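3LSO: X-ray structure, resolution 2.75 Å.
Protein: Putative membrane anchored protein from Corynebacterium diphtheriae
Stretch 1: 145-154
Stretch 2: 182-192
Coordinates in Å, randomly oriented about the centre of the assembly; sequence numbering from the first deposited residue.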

# COMPACT_ATOMS: atom_id res chain seq x y z
N GLN B 145 -18.82 8.41 -11.98
CA GLN B 145 -17.50 7.86 -11.74
C GLN B 145 -16.43 8.76 -12.35
O GLN B 145 -16.66 9.43 -13.37
CB GLN B 145 -17.38 6.41 -12.25
CG GLN B 145 -17.84 6.19 -13.68
CD GLN B 145 -17.63 4.75 -14.14
OE1 GLN B 145 -18.28 3.83 -13.64
NE2 GLN B 145 -16.72 4.56 -15.10
N ALA B 146 -15.26 8.81 -11.71
CA ALA B 146 -14.14 9.57 -12.22
C ALA B 146 -13.35 8.72 -13.21
O ALA B 146 -13.30 7.50 -13.07
CB ALA B 146 -13.27 10.02 -11.11
N LEU B 147 -12.74 9.36 -14.20
CA LEU B 147 -12.15 8.64 -15.32
C LEU B 147 -10.72 8.24 -15.03
O LEU B 147 -10.36 7.07 -15.17
CB LEU B 147 -12.20 9.47 -16.60
CG LEU B 147 -13.50 10.20 -16.93
CD1 LEU B 147 -13.38 10.92 -18.26
CD2 LEU B 147 -14.66 9.25 -16.93
N THR B 148 -9.92 9.22 -14.63
CA THR B 148 -8.51 9.01 -14.27
C THR B 148 -8.19 9.75 -12.98
O THR B 148 -8.86 10.74 -12.65
CB THR B 148 -7.56 9.50 -15.39
OG1 THR B 148 -7.87 10.85 -15.73
CG2 THR B 148 -7.70 8.62 -16.65
N GLU B 149 -7.19 9.27 -12.25
CA GLU B 149 -6.81 9.82 -10.94
C GLU B 149 -6.58 11.33 -10.95
O GLU B 149 -6.26 11.92 -11.98
CB GLU B 149 -5.56 9.10 -10.40
CG GLU B 149 -4.25 9.46 -11.12
CD GLU B 149 -3.01 8.78 -10.55
OE1 GLU B 149 -3.14 7.85 -9.72
OE2 GLU B 149 -1.88 9.19 -10.92
N GLY B 150 -6.75 11.96 -9.79
CA GLY B 150 -6.57 13.40 -9.68
C GLY B 150 -7.54 14.11 -8.76
O GLY B 150 -7.74 13.71 -7.61
N THR B 151 -8.14 15.18 -9.27
CA THR B 151 -8.98 16.06 -8.45
C THR B 151 -10.24 16.45 -9.21
O THR B 151 -10.19 16.68 -10.41
CB THR B 151 -8.22 17.35 -8.05
OG1 THR B 151 -6.93 17.02 -7.54
CG2 THR B 151 -8.99 18.12 -6.98
N LEU B 152 -11.35 16.50 -8.50
CA LEU B 152 -12.62 16.94 -9.07
C LEU B 152 -13.02 18.23 -8.40
O LEU B 152 -13.03 18.31 -7.17
CB LEU B 152 -13.70 15.90 -8.84
CG LEU B 152 -13.47 14.66 -9.68
CD1 LEU B 152 -14.58 13.65 -9.44
CD2 LEU B 152 -13.39 15.04 -11.14
N THR B 153 -13.36 19.23 -9.22
CA THR B 153 -13.76 20.54 -8.69
C THR B 153 -15.09 21.01 -9.29
O THR B 153 -15.23 21.16 -10.51
CB THR B 153 -12.66 21.61 -8.87
OG1 THR B 153 -11.39 21.06 -8.49
CG2 THR B 153 -12.95 22.81 -8.00
N PHE B 154 -16.06 21.23 -8.41
CA PHE B 154 -17.41 21.56 -8.84
C PHE B 154 -17.75 23.04 -8.66
O PHE B 154 -18.28 23.45 -7.63
CB PHE B 154 -18.45 20.67 -8.13
CG PHE B 154 -18.42 19.21 -8.56
CD1 PHE B 154 -17.62 18.77 -9.62
CD2 PHE B 154 -19.23 18.28 -7.92
CE1 PHE B 154 -17.61 17.43 -10.01
CE2 PHE B 154 -19.23 16.94 -8.30
CZ PHE B 154 -18.42 16.52 -9.34
N LYS B 182 -16.63 30.08 -5.97
CA LYS B 182 -16.44 29.25 -4.78
C LYS B 182 -17.19 27.94 -4.97
O LYS B 182 -18.41 27.95 -5.18
CB LYS B 182 -16.82 30.00 -3.49
CG LYS B 182 -15.82 31.11 -3.17
CD LYS B 182 -16.04 31.74 -1.80
CE LYS B 182 -15.17 32.97 -1.62
NZ LYS B 182 -15.44 33.60 -0.32
N PRO B 183 -16.44 26.82 -4.94
CA PRO B 183 -16.89 25.50 -5.42
C PRO B 183 -17.70 24.72 -4.39
O PRO B 183 -17.34 24.65 -3.23
CB PRO B 183 -15.57 24.77 -5.73
CG PRO B 183 -14.42 25.77 -5.38
CD PRO B 183 -15.04 26.76 -4.46
N PHE B 184 -18.79 24.12 -4.85
CA PHE B 184 -19.68 23.32 -4.00
C PHE B 184 -18.97 22.15 -3.33
O PHE B 184 -19.33 21.75 -2.21
CB PHE B 184 -20.88 22.78 -4.80
CG PHE B 184 -21.65 23.85 -5.54
CD1 PHE B 184 -22.31 24.87 -4.84
CD2 PHE B 184 -21.70 23.85 -6.92
CE1 PHE B 184 -23.02 25.87 -5.51
CE2 PHE B 184 -22.39 24.85 -7.60
CZ PHE B 184 -23.06 25.86 -6.89
N ALA B 185 -17.97 21.59 -4.02
CA ALA B 185 -17.18 20.50 -3.45
C ALA B 185 -15.91 20.13 -4.21
O ALA B 185 -15.76 20.39 -5.41
CB ALA B 185 -18.05 19.26 -3.21
N THR B 186 -14.98 19.55 -3.45
CA THR B 186 -13.77 18.99 -3.99
C THR B 186 -13.75 17.49 -3.66
O THR B 186 -14.13 17.09 -2.56
CB THR B 186 -12.53 19.72 -3.42
OG1 THR B 186 -12.10 20.72 -4.37
CG2 THR B 186 -11.38 18.77 -3.14
N VAL B 187 -13.35 16.67 -4.63
CA VAL B 187 -13.13 15.25 -4.39
C VAL B 187 -11.76 14.78 -4.90
O VAL B 187 -11.46 14.92 -6.09
CB VAL B 187 -14.25 14.37 -5.00
CG1 VAL B 187 -14.18 12.95 -4.44
CG2 VAL B 187 -15.63 14.98 -4.74
N LYS B 188 -10.94 14.26 -3.99
CA LYS B 188 -9.68 13.62 -4.36
C LYS B 188 -9.97 12.34 -5.17
O LYS B 188 -10.89 11.59 -4.85
CB LYS B 188 -8.88 13.28 -3.11
N VAL B 189 -9.22 12.12 -6.24
CA VAL B 189 -9.42 10.92 -7.04
C VAL B 189 -8.17 10.05 -7.05
O VAL B 189 -7.17 10.37 -7.70
CB VAL B 189 -9.86 11.21 -8.48
CG1 VAL B 189 -10.28 9.94 -9.16
CG2 VAL B 189 -10.99 12.18 -8.49
N ASP B 190 -8.24 8.94 -6.32
CA ASP B 190 -7.20 7.93 -6.36
C ASP B 190 -7.31 7.13 -7.66
O ASP B 190 -8.30 7.24 -8.37
CB ASP B 190 -7.31 7.02 -5.13
CG ASP B 190 -7.21 7.80 -3.82
OD1 ASP B 190 -6.54 8.87 -3.79
OD2 ASP B 190 -7.79 7.35 -2.81
N PRO B 191 -6.28 6.35 -8.00
CA PRO B 191 -6.39 5.63 -9.26
C PRO B 191 -7.15 4.32 -9.11
O PRO B 191 -7.34 3.83 -7.98
CB PRO B 191 -4.93 5.35 -9.62
CG PRO B 191 -4.17 5.48 -8.33
CD PRO B 191 -5.05 6.01 -7.26
N ALA B 192 -7.58 3.76 -10.24
CA ALA B 192 -8.16 2.42 -10.27
C ALA B 192 -7.12 1.43 -9.78
O ALA B 192 -5.96 1.45 -10.23
CB ALA B 192 -8.60 2.06 -11.68

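The strand from Gly150 and the strand ending at Asp190 run antiparallel (157° between their directions), joined by a ladder of main-chain hydrogen bonds. Gly150 N gives to Val189 O (2.7 Å) and Val189 N to Gly150 O (2.6 Å); Leu152 N to Val187 O (2.9 Å) and Val187 N to Leu152 O (3.0 Å) repeat the pattern. Farther along, Phe154 N bonds to Ala185 O (3.1 Å), while Phe184 N reaches Phe154 O (2.9 Å).

Side chains of Leu152, Val187 and Val189 share one face and are buried; Phe154 (chi1 m, -69°) turns its buried ring to the same face. Leu152, in the m,t rotamer, brings its CG to 3.7 Å from Val189 CG2. Val189 is t (chi1 -170°); its other methyl, CG1, meets Ala146 CB at 3.6 Å, so the branched side chain touches both strand segments of the first stretch. Val187 CB lies 4.2 Å from Leu152 CB. Gly150 leaves this face bare opposite Val189; its phi/psi of 142/-130 would jam a CB against the preceding carbonyl.

Thr151, Thr153 and Thr186 occupy the more exposed opposite face, which suits their hydroxyls. Thr153, m, places CG2 4.0 Å from Pro183 CB. Beyond the ladder, Glu149, with chi1 p (72°) and chi2 t (178°), puts OE1 2.9 Å from Pro191 CG, a close contact without a hydrogen bond.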